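Local coordinates for catabolite control protein A (Lactococcus lactis, PDB 2O20) that binds DNA as a transcription regulator of the LacI family and probably governs carbon catabolite repression and activation globally, at residues Thr64-Leu70 with Val120-Met126; Gly149-Gly153 with Asp192-Thr196; Leu166-Ser171 with Asp322-Phe326. The protein carries 1 engineered substitution. The contacts are given in a common frame with arbitrary orientation. Residues are numbered along the deposited sequence.

Contact 1 (Thr64-Leu70 with Val120-Met126)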
# COMPACT_ATOMS: atom_id res chain seq x y z
N THR D 64 -5.83 18.76 21.25
CA THR D 64 -5.61 17.33 21.50
C THR D 64 -4.78 16.69 20.38
O THR D 64 -5.00 16.96 19.17
CB THR D 64 -6.96 16.63 21.67
OG1 THR D 64 -7.57 17.10 22.88
CG2 THR D 64 -6.83 15.13 21.69
N THR D 65 -3.83 15.85 20.79
CA THR D 65 -2.84 15.29 19.87
C THR D 65 -2.81 13.79 20.11
O THR D 65 -2.60 13.35 21.23
CB THR D 65 -1.43 15.90 20.06
OG1 THR D 65 -1.47 17.31 19.79
CG2 THR D 65 -0.40 15.23 19.15
N VAL D 66 -3.03 13.06 19.01
CA VAL D 66 -2.99 11.61 18.97
C VAL D 66 -1.72 11.07 18.28
O VAL D 66 -1.42 11.45 17.13
CB VAL D 66 -4.28 11.02 18.35
CG1 VAL D 66 -5.44 11.20 19.33
CG2 VAL D 66 -4.63 11.70 17.05
N GLY D 67 -1.00 10.24 19.02
CA GLY D 67 0.16 9.48 18.52
C GLY D 67 -0.29 8.14 17.95
O GLY D 67 -0.97 7.36 18.62
N VAL D 68 0.14 7.84 16.72
CA VAL D 68 -0.19 6.54 16.07
C VAL D 68 1.09 5.85 15.65
O VAL D 68 1.86 6.37 14.84
CB VAL D 68 -1.10 6.74 14.82
CG1 VAL D 68 -1.54 5.40 14.24
CG2 VAL D 68 -2.32 7.62 15.15
N ILE D 69 1.29 4.65 16.17
CA ILE D 69 2.46 3.83 15.89
C ILE D 69 2.01 2.66 15.05
O ILE D 69 1.05 1.98 15.41
CB ILE D 69 3.09 3.26 17.17
CG1 ILE D 69 3.33 4.40 18.14
CG2 ILE D 69 4.40 2.50 16.81
CD1 ILE D 69 3.83 4.01 19.47
N LEU D 70 2.69 2.45 13.93
CA LEU D 70 2.42 1.30 13.04
C LEU D 70 3.74 0.82 12.49
O LEU D 70 4.69 1.59 12.44
CB LEU D 70 1.46 1.69 11.89
CG LEU D 70 1.90 2.77 10.89
CD1 LEU D 70 1.04 2.70 9.57
CD2 LEU D 70 1.82 4.19 11.44
N VAL D 120 1.65 13.85 23.95
CA VAL D 120 0.45 13.40 23.25
C VAL D 120 -0.61 13.03 24.30
O VAL D 120 -0.30 12.62 25.45
CB VAL D 120 0.70 12.25 22.22
CG1 VAL D 120 1.86 12.58 21.29
CG2 VAL D 120 0.90 10.91 22.92
N ASP D 121 -1.86 13.22 23.90
CA ASP D 121 -3.01 13.04 24.75
C ASP D 121 -3.54 11.59 24.72
O ASP D 121 -4.25 11.16 25.62
CB ASP D 121 -4.10 14.04 24.34
CG ASP D 121 -3.65 15.48 24.48
OD1 ASP D 121 -3.63 15.94 25.62
OD2 ASP D 121 -3.24 16.13 23.49
N GLY D 122 -3.18 10.86 23.67
CA GLY D 122 -3.63 9.50 23.48
C GLY D 122 -2.83 8.81 22.38
O GLY D 122 -2.28 9.47 21.51
N ILE D 123 -2.75 7.48 22.46
CA ILE D 123 -1.95 6.64 21.54
C ILE D 123 -2.81 5.53 20.93
O ILE D 123 -3.53 4.83 21.64
CB ILE D 123 -0.69 6.03 22.30
CG1 ILE D 123 0.27 7.14 22.67
CG2 ILE D 123 0.05 5.03 21.44
CD1 ILE D 123 1.29 6.77 23.73
N VAL D 124 -2.72 5.36 19.62
CA VAL D 124 -3.20 4.16 18.94
C VAL D 124 -1.98 3.32 18.55
O VAL D 124 -1.08 3.82 17.88
CB VAL D 124 -3.98 4.50 17.67
CG1 VAL D 124 -4.47 3.22 16.96
CG2 VAL D 124 -5.16 5.45 17.97
N TYR D 125 -1.97 2.06 18.99
CA TYR D 125 -0.88 1.14 18.69
C TYR D 125 -1.30 0.03 17.74
O TYR D 125 -2.31 -0.63 17.96
CB TYR D 125 -0.37 0.48 19.97
CG TYR D 125 0.71 -0.56 19.72
CD1 TYR D 125 2.05 -0.20 19.70
CD2 TYR D 125 0.38 -1.89 19.48
CE1 TYR D 125 3.04 -1.14 19.45
CE2 TYR D 125 1.37 -2.85 19.23
CZ TYR D 125 2.68 -2.48 19.21
OH TYR D 125 3.66 -3.44 18.97
N MET D 126 -0.47 -0.19 16.73
CA MET D 126 -0.60 -1.27 15.77
C MET D 126 0.77 -1.92 15.67
O MET D 126 1.78 -1.24 15.75
CB MET D 126 -1.01 -0.72 14.40
CG MET D 126 -2.47 -0.37 14.20
SD MET D 126 -2.66 0.57 12.64
CE MET D 126 -2.48 2.22 13.26

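Contact 2 (Gly149-Gly153 with Asp192-Thr196). With SO4 (sulfate ion), chain L.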
# COMPACT_ATOMS: atom_id res chain seq x y z
N GLY D 149 -5.72 -4.63 16.06
CA GLY D 149 -5.13 -5.78 15.38
C GLY D 149 -4.27 -6.64 16.29
O GLY D 149 -3.65 -7.61 15.82
N THR D 150 -4.20 -6.28 17.57
CA THR D 150 -3.53 -7.13 18.56
C THR D 150 -4.27 -7.09 19.88
O THR D 150 -5.10 -6.20 20.12
CB THR D 150 -2.02 -6.76 18.70
OG1 THR D 150 -1.33 -7.80 19.45
CG2 THR D 150 -1.83 -5.39 19.35
N ILE D 151 -4.01 -8.10 20.71
CA ILE D 151 -4.72 -8.33 21.96
C ILE D 151 -3.71 -8.42 23.10
O ILE D 151 -2.72 -9.16 23.01
CB ILE D 151 -5.54 -9.62 21.91
CG1 ILE D 151 -6.51 -9.63 20.71
CG2 ILE D 151 -6.30 -9.81 23.22
CD1 ILE D 151 -7.08 -10.99 20.39
N ASP D 152 -3.96 -7.66 24.17
CA ASP D 152 -3.19 -7.74 25.41
C ASP D 152 -3.57 -9.04 26.16
O ASP D 152 -4.75 -9.31 26.36
CB ASP D 152 -3.49 -6.49 26.28
CG ASP D 152 -2.81 -6.51 27.66
OD1 ASP D 152 -1.70 -7.09 27.79
OD2 ASP D 152 -3.39 -5.91 28.61
N GLY D 153 -2.57 -9.81 26.56
CA GLY D 153 -2.77 -11.07 27.31
C GLY D 153 -3.55 -10.92 28.61
O GLY D 153 -4.41 -11.75 28.94
N ASP D 192 1.97 -14.76 20.60
CA ASP D 192 0.98 -13.69 20.60
C ASP D 192 -0.46 -14.22 20.69
O ASP D 192 -0.80 -15.22 20.06
CB ASP D 192 1.17 -12.84 19.34
CG ASP D 192 2.55 -12.21 19.27
OD1 ASP D 192 3.18 -12.05 20.33
OD2 ASP D 192 3.01 -11.86 18.17
N VAL D 193 -1.30 -13.52 21.46
CA VAL D 193 -2.64 -14.01 21.80
C VAL D 193 -3.48 -14.33 20.56
O VAL D 193 -4.06 -15.40 20.45
CB VAL D 193 -3.41 -13.00 22.69
CG1 VAL D 193 -4.87 -13.44 22.89
CG2 VAL D 193 -2.72 -12.84 24.02
N GLU D 194 -3.51 -13.38 19.63
CA GLU D 194 -4.22 -13.52 18.35
C GLU D 194 -3.84 -14.79 17.57
O GLU D 194 -4.69 -15.42 16.94
CB GLU D 194 -4.02 -12.27 17.48
CG GLU D 194 -2.58 -11.78 17.32
CD GLU D 194 -2.09 -10.82 18.43
OE1 GLU D 194 -2.69 -10.75 19.54
OE2 GLU D 194 -1.08 -10.13 18.18
N ASN D 195 -2.57 -15.16 17.64
CA ASN D 195 -2.08 -16.38 16.97
C ASN D 195 -2.36 -17.70 17.71
O ASN D 195 -2.60 -18.73 17.09
CB ASN D 195 -0.60 -16.22 16.67
CG ASN D 195 -0.35 -15.23 15.58
OD1 ASN D 195 -1.15 -15.13 14.65
ND2 ASN D 195 0.75 -14.45 15.68
N THR D 196 -2.35 -17.66 19.03
CA THR D 196 -2.87 -18.78 19.85
C THR D 196 -4.37 -18.96 19.61
O THR D 196 -4.85 -20.07 19.59
CB THR D 196 -2.55 -18.58 21.33
OG1 THR D 196 -3.02 -17.30 21.73
CG2 THR D 196 -1.08 -18.61 21.57
S SO4 L . 0.46 -11.00 14.08
O1 SO4 L . 0.72 -10.95 15.52
O2 SO4 L . 1.16 -12.16 13.52
O3 SO4 L . -0.98 -11.13 13.85
O4 SO4 L . 0.96 -9.78 13.46
O HOH W 1 -0.82 -10.64 21.85

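Contact 3 (Leu166-Ser171 with Asp322-Phe326)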
# COMPACT_ATOMS: atom_id res chain seq x y z
N LEU D 166 -12.68 -17.71 15.36
CA LEU D 166 -13.77 -18.03 14.44
C LEU D 166 -13.32 -17.93 12.97
O LEU D 166 -13.66 -18.81 12.16
CB LEU D 166 -14.99 -17.14 14.75
CG LEU D 166 -16.23 -17.29 13.87
CD1 LEU D 166 -16.82 -18.68 14.03
CD2 LEU D 166 -17.24 -16.21 14.22
N ALA D 167 -12.60 -16.88 12.61
CA ALA D 167 -12.07 -16.74 11.25
C ALA D 167 -11.16 -17.91 10.85
O ALA D 167 -11.26 -18.43 9.74
CB ALA D 167 -11.34 -15.39 11.08
N ALA D 168 -10.27 -18.32 11.75
CA ALA D 168 -9.36 -19.45 11.50
C ALA D 168 -10.14 -20.79 11.42
O ALA D 168 -9.82 -21.64 10.59
CB ALA D 168 -8.26 -19.50 12.58
N TYR D 169 -11.16 -20.97 12.26
CA TYR D 169 -12.06 -22.13 12.19
C TYR D 169 -12.81 -22.20 10.85
O TYR D 169 -12.76 -23.22 10.19
CB TYR D 169 -13.06 -22.13 13.37
CG TYR D 169 -14.11 -23.23 13.29
CD1 TYR D 169 -13.82 -24.53 13.71
CD2 TYR D 169 -15.39 -22.97 12.79
CE1 TYR D 169 -14.78 -25.54 13.65
CE2 TYR D 169 -16.36 -23.95 12.73
CZ TYR D 169 -16.05 -25.24 13.15
OH TYR D 169 -17.02 -26.22 13.08
N GLN D 170 -13.46 -21.10 10.44
CA GLN D 170 -14.24 -21.06 9.19
C GLN D 170 -13.32 -21.25 7.95
O GLN D 170 -13.68 -21.93 7.00
CB GLN D 170 -14.99 -19.74 9.04
CG GLN D 170 -16.17 -19.57 9.99
CD GLN D 170 -16.61 -18.12 10.10
OE1 GLN D 170 -15.94 -17.22 9.61
NE2 GLN D 170 -17.75 -17.90 10.77
N SER D 171 -12.12 -20.65 7.98
CA SER D 171 -11.16 -20.80 6.89
C SER D 171 -10.70 -22.26 6.72
O SER D 171 -10.66 -22.81 5.59
CB SER D 171 -9.92 -19.89 7.15
OG SER D 171 -10.29 -18.54 7.13
N ASP D 322 -17.38 -7.80 13.39
CA ASP D 322 -17.65 -8.96 12.53
C ASP D 322 -16.73 -9.03 11.30
O ASP D 322 -16.18 -8.03 10.88
CB ASP D 322 -19.08 -8.92 12.01
CG ASP D 322 -20.11 -8.98 13.11
OD1 ASP D 322 -19.88 -9.66 14.15
OD2 ASP D 322 -21.14 -8.33 12.91
N HIS D 323 -16.59 -10.23 10.73
CA HIS D 323 -15.83 -10.44 9.48
C HIS D 323 -16.68 -11.33 8.55
O HIS D 323 -17.68 -11.89 8.97
CB HIS D 323 -14.51 -11.14 9.77
CG HIS D 323 -14.67 -12.55 10.26
ND1 HIS D 323 -14.94 -12.84 11.58
CD2 HIS D 323 -14.66 -13.73 9.60
CE1 HIS D 323 -15.04 -14.15 11.72
NE2 HIS D 323 -14.90 -14.71 10.53
N GLU D 324 -16.24 -11.48 7.31
CA GLU D 324 -16.84 -12.40 6.33
C GLU D 324 -15.70 -13.13 5.61
O GLU D 324 -14.54 -12.78 5.81
CB GLU D 324 -17.62 -11.61 5.27
CG GLU D 324 -18.66 -10.66 5.79
CD GLU D 324 -18.56 -9.31 5.10
OE1 GLU D 324 -17.62 -8.54 5.44
OE2 GLU D 324 -19.41 -9.03 4.20
N ILE D 325 -16.04 -14.13 4.79
CA ILE D 325 -15.08 -14.75 3.85
C ILE D 325 -15.57 -14.45 2.45
O ILE D 325 -16.75 -14.65 2.14
CB ILE D 325 -14.94 -16.26 4.08
CG1 ILE D 325 -14.27 -16.51 5.44
CG2 ILE D 325 -14.15 -16.94 2.94
CD1 ILE D 325 -13.94 -17.93 5.75
N PHE D 326 -14.69 -13.88 1.63
CA PHE D 326 -14.96 -13.65 0.22
C PHE D 326 -14.31 -14.73 -0.63
O PHE D 326 -13.08 -14.80 -0.69
CB PHE D 326 -14.42 -12.28 -0.20
CG PHE D 326 -15.13 -11.10 0.44
CD1 PHE D 326 -16.41 -11.22 0.98
CD2 PHE D 326 -14.53 -9.87 0.44
CE1 PHE D 326 -17.03 -10.12 1.57
CE2 PHE D 326 -15.15 -8.76 1.00
CZ PHE D 326 -16.40 -8.89 1.56

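Contact 1 (Thr64-Leu70 with Val120-Met126)
Ile69 gives up more surface to the opposite strand than any other residue here. Ile69 N donates to Val124 O (3.0 Å) and Ile69 O accepts from Met126 N (3.0 Å), so Ile69 bonds to the residues before and after its register partner Tyr125, the pattern of parallel pairing, while its side chain sits on the same sheet face as Ile123 and Tyr125: Ile69 CD1 lies 4.4 Å from Ile123 CG2, and Ile69 CB is 4.4 Å from Tyr125 CD1. Val111, Leu112 and Phe115 of helix 105-118 cover Ile69 on that face. Strands 65-70 and 122-125 are neighbours in the six-stranded parallel sheet of the N-terminal subdomain of the LacI-family core, a Rossmann-like fold; the chain reaches the second strand only after strand 95-100, which flanks 65-70 on its other edge, and helix 105-118 carries it back across. Met126, next in cover, brings its CE to 3.5 Å from Val68 CG1 and 4.2 Å from Leu70 CB, beside Phe78 and Thr82 of helix 76-91. At the N-terminal end Asp121 bonds Thr65 twice: Asp121 N to Thr65 O (2.8 Å), and Thr65 N to the carboxylate atom Asp121 OD2 (2.8 Å). Between these ends Gly67 N reaches Gly122 O (2.9 Å) and Gly67 O takes Val124 N (2.8 Å).

Contact 2 (Gly149-Gly153 with Asp192-Thr196)
Both direct hydrogen bonds end on one side chain, that of Glu194. This residue, in the first turn of helix 193-208, lies against the loop 149-153 and uses both carboxylate oxygens: Thr150 OG1 donates to Glu194 OE2 at 2.7 Å, and the backbone Ile151 N donates to Glu194 OE1 at 3.2 Å. A water supplements them, donating to Ile151 O (2.7 Å) and to Glu194 OE1 (3.0 Å) while accepting from Val193 N (2.9 Å), a first-turn amide of the helix. The apolar part belongs to Val193, whose CG1 is 3.9 Å from Ile151 CG2 and whose CG2 is 3.7 Å from Gly153 CA. Asp152 points away from the helix and forms a salt bridge with Arg135. Close by, a sulfate, probably from the crystallisation liquor, takes a hydrogen bond from Asn195 ND2 to its O2 (3.2 Å). The loop follows strand 145-148 of the N-terminal subdomain sheet, whereas the helix belongs to the C-terminal subdomain, so the contact bridges the cleft in which many LacI-family relatives hold small effectors. Since OE1 and OE2 both act as acceptors, the bonding fits a deprotonated Glu194, and the polar link between the subdomains rests on one carboxylate and a shared water, next to the apolar Val193-Ile151 contact.

Contact 3 (Leu166-Ser171 with Asp322-Phe326)
This is a side-chain contact of mixed character between a helix and an extended segment, set beside the crossovers that join the two subdomains. Residues 166-171 belong to helix 164-177, and one side of it, bearing Leu166, Ala167, Gln170 and Ser171, meets the alternating side chains of His323 and Ile325; Glu324, between them, points away. His323 is the chief partner. Its imidazole lies with one face against Ala167, whose CB is 4.0 Å from the ring centroid and 23° off the ring normal, a CH-pi contact, while at the ring edge His323 NE2 donates a hydrogen bond to Gln170 OE1 (2.9 Å). The bond thus places a proton on NE2. Leu166 CD2 packs 3.9 Å from His323 CE1. In the periplasmic-binding-protein-like core of the LacI family, three crossover segments link the subdomains: here the chain passes out of strand 159-161 into helix 164-177, returns after strand 289-291, and crosses again between strand 318-320 and strand 324-326. The last strand pairs antiparallel with 289-291, Glu324 and Phe326 bonding to Asn291 and Ser289 through the backbone, and Val290 touches Ala167, Ser171 and His323. Further along the strand the contact is van der Waals. Ile325 CD1 approaches Gln170 CB and Ser171 OG, each at 3.9 Å; the Ser171 hydroxyl is turned to its own helix, where OG donates to Ala167 O (2.8 Å).

From the N terminus, contact 1 closes first: the 49 residues between its segments carry two helices and strand 95-100, and it pairs neighbouring strands of the N-terminal subdomain sheet. Contacts 2 and 3 open later and cross, because 166-171 lies between 149-153 and 192-196, while 322-326 follows near the C terminus. Contact 2 joins the N-terminal subdomain to helix 193-208; contact 3 closes a span of about 150 residues, bringing the segment after the last crossover against helix 164-177. Contacts 1 and 2 touch, Tyr125 CE2 lying 4.1 Å from Thr150 CG2. Contacts 2 and 3 approach to about 7 Å between nearest atoms, and contacts 1 and 3 lie on opposite sides of the chain's centre.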